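PDB 3FT1: Phl p 3 allergen from Phleum pratense, which is a secreted major grass pollen allergen recognised by IgE, a beta-barrel protein related to the C-terminal domain of expansins whose own biochemical role remains unsettled. Local coordinates for residues F67-K72 with N77-V82; V33-H38 with E42-T47. All blocks are in the same frame, centred on the assembly; numbering follows the deposited sequence.

Contact 1. Residues F67-K72 with N77-V82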
loop_
_atom_site.group_PDB
_atom_site.type_symbol
_atom_site.label_atom_id
_atom_site.label_comp_id
_atom_site.label_asym_id
_atom_site.label_seq_id
_atom_site.Cartn_x
_atom_site.Cartn_y
_atom_site.Cartn_z
ATOM N N PHE A 67 2.977 4.623 0.855
ATOM C CA PHE A 67 1.750 4.431 0.089
ATOM C C PHE A 67 0.882 5.684 0.127
ATOM O O PHE A 67 0.663 6.260 1.190
ATOM C CB PHE A 67 0.961 3.230 0.627
ATOM C CG PHE A 67 1.677 1.921 0.444
ATOM C CD1 PHE A 67 1.509 1.187 -0.716
ATOM C CD2 PHE A 67 2.558 1.457 1.408
ATOM C CE1 PHE A 67 2.195 -0.007 -0.911
ATOM C CE2 PHE A 67 3.246 0.263 1.227
ATOM C CZ PHE A 67 3.060 -0.470 0.069
ATOM N N ARG A 68 0.413 6.103 -1.041
ATOM C CA ARG A 68 -0.520 7.226 -1.130
ATOM C C ARG A 68 -1.879 6.689 -1.511
ATOM O O ARG A 68 -2.010 5.962 -2.505
ATOM C CB ARG A 68 -0.069 8.248 -2.168
ATOM C CG ARG A 68 -1.054 9.399 -2.339
ATOM C CD ARG A 68 -0.413 10.579 -3.036
ATOM N NE ARG A 68 -0.190 10.313 -4.452
ATOM C CZ ARG A 68 0.400 11.168 -5.283
ATOM N NH1 ARG A 68 0.830 12.343 -4.836
ATOM N NH2 ARG A 68 0.558 10.851 -6.559
ATOM N N PHE A 69 -2.880 7.040 -0.707
ATOM C CA PHE A 69 -4.265 6.666 -0.956
ATOM C C PHE A 69 -5.081 7.864 -1.423
ATOM O O PHE A 69 -4.923 8.967 -0.906
ATOM C CB PHE A 69 -4.915 6.139 0.326
ATOM C CG PHE A 69 -4.322 4.846 0.828
ATOM C CD1 PHE A 69 -4.741 3.636 0.313
ATOM C CD2 PHE A 69 -3.357 4.846 1.815
ATOM C CE1 PHE A 69 -4.210 2.449 0.769
ATOM C CE2 PHE A 69 -2.819 3.656 2.276
ATOM C CZ PHE A 69 -3.250 2.458 1.746
ATOM N N MET A 70 -5.971 7.623 -2.379
ATOM C CA MET A 70 -7.016 8.578 -2.733
ATOM C C MET A 70 -8.346 7.861 -2.622
ATOM O O MET A 70 -8.545 6.817 -3.248
ATOM C CB MET A 70 -6.820 9.092 -4.162
ATOM C CG MET A 70 -5.707 10.102 -4.296
ATOM S SD MET A 70 -6.134 11.663 -3.494
ATOM C CE MET A 70 -7.591 12.136 -4.425
ATOM N N SER A 71 -9.239 8.389 -1.793
ATOM C CA SER A 71 -10.565 7.794 -1.628
ATOM C C SER A 71 -11.484 8.235 -2.761
ATOM O O SER A 71 -11.175 9.185 -3.485
ATOM C CB SER A 71 -11.175 8.196 -0.286
ATOM O OG SER A 71 -11.684 9.520 -0.331
ATOM N N LYS A 72 -12.610 7.543 -2.922
ATOM C CA LYS A 72 -13.602 7.942 -3.913
ATOM C C LYS A 72 -14.084 9.355 -3.618
ATOM O O LYS A 72 -14.365 10.129 -4.530
ATOM C CB LYS A 72 -14.798 6.981 -3.918
ATOM C CG LYS A 72 -14.743 5.907 -4.989
ATOM C CD LYS A 72 -13.962 4.694 -4.533
ATOM C CE LYS A 72 -13.852 3.664 -5.650
ATOM N NZ LYS A 72 -15.183 3.286 -6.200
ATOM N N ASN A 77 -4.478 10.347 1.775
ATOM C CA ASN A 77 -3.656 9.991 2.918
ATOM C C ASN A 77 -2.361 9.389 2.415
ATOM O O ASN A 77 -2.361 8.612 1.460
ATOM C CB ASN A 77 -4.373 8.979 3.830
ATOM C CG ASN A 77 -5.578 9.570 4.519
ATOM O OD1 ASN A 77 -6.656 9.656 3.936
ATOM N ND2 ASN A 77 -5.404 9.989 5.771
ATOM N N VAL A 78 -1.255 9.769 3.042
ATOM C CA VAL A 78 0.011 9.100 2.777
ATOM C C VAL A 78 0.467 8.379 4.045
ATOM O O VAL A 78 0.484 8.958 5.134
ATOM C CB VAL A 78 1.092 10.081 2.302
ATOM C CG1 VAL A 78 2.431 9.364 2.173
ATOM C CG2 VAL A 78 0.700 10.688 0.959
ATOM N N PHE A 79 0.778 7.095 3.902
ATOM C CA PHE A 79 1.316 6.314 5.002
ATOM C C PHE A 79 2.770 6.012 4.683
ATOM O O PHE A 79 3.069 5.361 3.684
ATOM C CB PHE A 79 0.510 5.027 5.186
ATOM C CG PHE A 79 -0.876 5.267 5.704
ATOM C CD1 PHE A 79 -1.129 5.258 7.069
ATOM C CD2 PHE A 79 -1.921 5.536 4.835
ATOM C CE1 PHE A 79 -2.402 5.491 7.554
ATOM C CE2 PHE A 79 -3.194 5.772 5.318
ATOM C CZ PHE A 79 -3.433 5.755 6.674
ATOM N N ASP A 80 3.668 6.506 5.526
ATOM C CA ASP A 80 5.094 6.470 5.223
ATOM C C ASP A 80 5.818 5.293 5.864
ATOM O O ASP A 80 5.558 4.941 7.014
ATOM C CB ASP A 80 5.756 7.790 5.622
ATOM C CG ASP A 80 5.269 8.964 4.778
ATOM O OD1 ASP A 80 5.703 9.084 3.614
ATOM O OD2 ASP A 80 4.451 9.766 5.281
ATOM N N GLU A 81 6.728 4.698 5.098
ATOM C CA GLU A 81 7.570 3.595 5.563
ATOM C C GLU A 81 6.759 2.543 6.318
ATOM O O GLU A 81 7.070 2.176 7.449
ATOM C CB GLU A 81 8.746 4.129 6.388
ATOM C CG GLU A 81 9.502 5.254 5.669
ATOM C CD GLU A 81 10.905 5.472 6.197
ATOM O OE1 GLU A 81 11.217 4.980 7.302
ATOM O OE2 GLU A 81 11.700 6.133 5.497
ATOM N N VAL A 82 5.724 2.055 5.652
ATOM C CA VAL A 82 4.779 1.115 6.247
ATOM C C VAL A 82 5.239 -0.335 6.186
ATOM O O VAL A 82 4.959 -1.115 7.094
ATOM C CB VAL A 82 3.411 1.207 5.553
ATOM C CG1 VAL A 82 2.446 0.200 6.178
ATOM C CG2 VAL A 82 2.868 2.608 5.678
#
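The Phe69 ring lies rim to rim with the Phe79 ring, two residues further along the partner strand than its direct mate Asn77, on the inner face of a beta hairpin formed by strands 65-71 and 76-83 of the expansin C-terminal domain. The two segments run antiparallel, their axes 160° apart. Phe67 with Phe79 and Phe69 with Asn77 are hydrogen-bonded pairs; Arg68 with Val78 is the non-hydrogen-bonded pair between them. All four bonds of the two hydrogen-bonded pairs are present, the shortest from Phe69 N to Asn77 O at 2.7 Å. Between them, CA of Val78 points a C-H at O of Phe67 (3.3 Å).

Phe67, Phe69, Asn77 and Phe79 turn their side chains to one face. The rings of Phe69 and Phe79 have planes at 81° and centroids 5.5 Å apart, so neither stacks over the other. Both have CG anti to the carbonyl carbon (chi1 near -67° in each), which brings the CD2-CE2 side of each ring to the other. The ring edge of Phe67 instead meets Val82, Phe67 CD2 lying 4.2 Å from Val82 CB. Val4 packs against both Phe69 and Phe79, and the amide of Asn77 finds its polar partner in Gln98.

On the opposite face the contact is thinner. The guanidinium of Arg68 leads away from this hairpin to a salt bridge with Glu34, leaving the aliphatic stem to meet Val78, with Arg68 CG 4.0 Å from Val78 CG2.

Contact 2. Residues V33-H38 with E42-T47; sequences VELRQH and EWEPLT
Strand 30-36 pairs antiparallel with strand 44-49, Leu35 and Glu44 forming the hydrogen-bonded pair through Leu35 N to Glu44 O (2.7 Å) and Glu44 N to Leu35 O (2.6 Å), while Leu46 N bonds to Val33 O further along. Drawn from CA of Val33 to CA of Gln37 and from CA of Glu42 to CA of Leu46, the two chain directions diverge by 132°, well short of straight antiparallel.

Trp43 lies against Arg36, whose CB sits over one face of the indole, 3.5 Å from the centroid of the six-membered ring and 17° off its normal: a CH-pi contact. With CG anti to the backbone N (chi1 -173°) and a bend at chi3, the Arg36 chain carries its guanidinium past the ring, its plane perpendicular to the indole, and NH1 bonds to Ser40 O in the connecting turn.

On the face of Leu35 and Glu44, Gln37 NE2 donates to the syn lone pair of Glu44 OE2 at 2.7 Å, nearly in its own amide plane. Water 3 donates to the same oxygen and to Glu42 O while accepting from Gln37 N, tying this end of the hairpin together. Leu46 CD1 packs 3.6 Å from Leu35 CB.

This hairpin lies inside the antiparallel sheet: strand 65-71 flanks strand 30-36, placing Phe67 on Leu35, whereas strand 52-56 flanks strand 44-49, bringing Trp53 and Val55 onto Leu46.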
loop_
_atom_site.group_PDB
_atom_site.type_symbol
_atom_site.label_atom_id
_atom_site.label_comp_id
_atom_site.label_asym_id
_atom_site.label_seq_id
_atom_site.Cartn_x
_atom_site.Cartn_y
_atom_site.Cartn_z
ATOM N N VAL A 33 -4.420 3.563 -5.086
ATOM C CA VAL A 33 -3.294 3.346 -4.189
ATOM C C VAL A 33 -2.017 3.449 -5.020
ATOM O O VAL A 33 -1.925 2.841 -6.084
ATOM C CB VAL A 33 -3.333 1.938 -3.577
ATOM C CG1 VAL A 33 -2.094 1.692 -2.716
ATOM C CG2 VAL A 33 -4.596 1.741 -2.775
ATOM N N GLU A 34 -1.036 4.208 -4.538
ATOM C CA GLU A 34 0.252 4.288 -5.213
ATOM C C GLU A 34 1.374 3.987 -4.247
ATOM O O GLU A 34 1.263 4.246 -3.056
ATOM C CB GLU A 34 0.472 5.685 -5.801
ATOM C CG GLU A 34 -0.547 6.077 -6.825
ATOM C CD GLU A 34 -0.761 7.571 -6.855
ATOM O OE1 GLU A 34 -1.140 8.127 -5.804
ATOM O OE2 GLU A 34 -0.554 8.177 -7.922
ATOM N N LEU A 35 2.460 3.445 -4.786
ATOM C CA LEU A 35 3.652 3.155 -4.014
ATOM C C LEU A 35 4.755 4.159 -4.336
ATOM O O LEU A 35 4.950 4.521 -5.486
ATOM C CB LEU A 35 4.150 1.746 -4.363
ATOM C CG LEU A 35 5.606 1.480 -3.980
ATOM C CD1 LEU A 35 5.674 1.228 -2.490
ATOM C CD2 LEU A 35 6.162 0.309 -4.757
ATOM N N ARG A 36 5.469 4.612 -3.314
ATOM C CA ARG A 36 6.721 5.321 -3.545
ATOM C C ARG A 36 7.843 4.534 -2.880
ATOM O O ARG A 36 7.847 4.334 -1.660
ATOM C CB ARG A 36 6.668 6.757 -3.010
ATOM C CG ARG A 36 7.897 7.592 -3.367
ATOM C CD ARG A 36 7.804 9.017 -2.863
ATOM N NE ARG A 36 7.862 9.103 -1.405
ATOM C CZ ARG A 36 8.966 8.921 -0.688
ATOM N NH1 ARG A 36 10.114 8.629 -1.283
ATOM N NH2 ARG A 36 8.925 9.024 0.631
ATOM N N GLN A 37 8.783 4.053 -3.685
ATOM C CA GLN A 37 9.911 3.318 -3.134
ATOM C C GLN A 37 10.821 4.262 -2.365
ATOM O O GLN A 37 10.846 5.462 -2.615
ATOM C CB GLN A 37 10.695 2.611 -4.242
ATOM C CG GLN A 37 9.852 1.705 -5.107
ATOM C CD GLN A 37 10.694 0.962 -6.113
ATOM O OE1 GLN A 37 11.748 0.434 -5.773
ATOM N NE2 GLN A 37 10.244 0.928 -7.363
ATOM N N HIS A 38 11.556 3.719 -1.404
ATOM C CA HIS A 38 12.517 4.510 -0.661
ATOM C C HIS A 38 13.566 5.072 -1.618
ATOM O O HIS A 38 14.097 4.348 -2.458
ATOM C CB HIS A 38 13.201 3.654 0.408
ATOM C CG HIS A 38 14.223 4.396 1.209
ATOM N ND1 HIS A 38 13.890 5.191 2.287
ATOM C CD2 HIS A 38 15.569 4.468 1.090
ATOM C CE1 HIS A 38 14.988 5.716 2.797
ATOM N NE2 HIS A 38 16.022 5.295 2.090
ATOM N N GLU A 42 8.960 9.207 -7.479
ATOM C CA GLU A 42 7.702 9.009 -8.186
ATOM C C GLU A 42 6.753 8.035 -7.485
ATOM O O GLU A 42 7.177 7.042 -6.890
ATOM C CB GLU A 42 7.930 8.611 -9.645
ATOM C CG GLU A 42 8.432 7.207 -9.852
ATOM C CD GLU A 42 8.367 6.797 -11.309
ATOM O OE1 GLU A 42 8.566 7.670 -12.179
ATOM O OE2 GLU A 42 8.112 5.607 -11.583
ATOM N N TRP A 43 5.464 8.351 -7.554
ATOM C CA TRP A 43 4.420 7.445 -7.107
ATOM C C TRP A 43 4.063 6.474 -8.222
ATOM O O TRP A 43 3.752 6.882 -9.343
ATOM C CB TRP A 43 3.182 8.236 -6.664
ATOM C CG TRP A 43 3.455 9.056 -5.449
ATOM C CD1 TRP A 43 3.747 10.390 -5.405
ATOM C CD2 TRP A 43 3.480 8.596 -4.092
ATOM N NE1 TRP A 43 3.948 10.787 -4.107
ATOM C CE2 TRP A 43 3.799 9.703 -3.281
ATOM C CE3 TRP A 43 3.280 7.351 -3.488
ATOM C CZ2 TRP A 43 3.906 9.610 -1.896
ATOM C CZ3 TRP A 43 3.389 7.256 -2.106
ATOM C CH2 TRP A 43 3.697 8.382 -1.327
ATOM N N GLU A 44 4.110 5.184 -7.907
ATOM C CA GLU A 44 3.787 4.138 -8.865
ATOM C C GLU A 44 2.442 3.516 -8.521
ATOM O O GLU A 44 2.257 3.000 -7.417
ATOM C CB GLU A 44 4.860 3.050 -8.833
ATOM C CG GLU A 44 6.277 3.582 -8.969
ATOM C CD GLU A 44 7.313 2.494 -8.795
ATOM O OE1 GLU A 44 7.242 1.492 -9.531
ATOM O OE2 GLU A 44 8.191 2.644 -7.929
ATOM N N PRO A 45 1.504 3.531 -9.473
ATOM C CA PRO A 45 0.166 3.027 -9.144
ATOM C C PRO A 45 0.171 1.521 -8.909
ATOM O O PRO A 45 0.882 0.786 -9.603
ATOM C CB PRO A 45 -0.661 3.352 -10.393
ATOM C CG PRO A 45 0.213 4.221 -11.258
ATOM C CD PRO A 45 1.625 3.915 -10.886
ATOM N N LEU A 46 -0.593 1.075 -7.918
ATOM C CA LEU A 46 -0.874 -0.342 -7.755
ATOM C C LEU A 46 -2.118 -0.643 -8.567
ATOM O O LEU A 46 -2.969 0.224 -8.750
ATOM C CB LEU A 46 -1.112 -0.703 -6.286
ATOM C CG LEU A 46 0.132 -0.972 -5.437
ATOM C CD1 LEU A 46 0.927 0.304 -5.234
ATOM C CD2 LEU A 46 -0.268 -1.588 -4.102
ATOM N N THR A 47 -2.209 -1.865 -9.068
ATOM C CA THR A 47 -3.375 -2.304 -9.819
ATOM C C THR A 47 -4.298 -3.111 -8.918
ATOM O O THR A 47 -3.851 -4.019 -8.229
ATOM C CB THR A 47 -2.956 -3.189 -11.000
ATOM O OG1 THR A 47 -2.143 -2.424 -11.902
ATOM C CG2 THR A 47 -4.180 -3.716 -11.732
HETATM O O HOH W 1 -4.335 2.693 -8.117
HETATM O O HOH W 2 0.886 7.548 -9.957
HETATM O O HOH W 3 8.674 4.842 -6.485
#

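In the fold
Contacts 1 and 2 are two hairpins of one antiparallel sheet, contact 2 the earlier in the chain, their centres 9 Å apart, joined where strand 65-71 runs beside strand 30-36. Each is partly buried, with an apolar face turned inward: aromatic in contact 1, aliphatic in contact 2, and continuous between them where Phe69 CD1 meets Val33 CG2 at 3.6 Å. The outward faces also merge, since Arg68 NE forms a salt bridge with Glu34 OE1 (2.7 Å) and Arg68 makes a cation-pi contact with Trp43. Contact 1 includes strand 76-83, outermost in the sheet, and is held across by backbone bonds; contact 2 adds an amide-carboxylate bond and bridging waters.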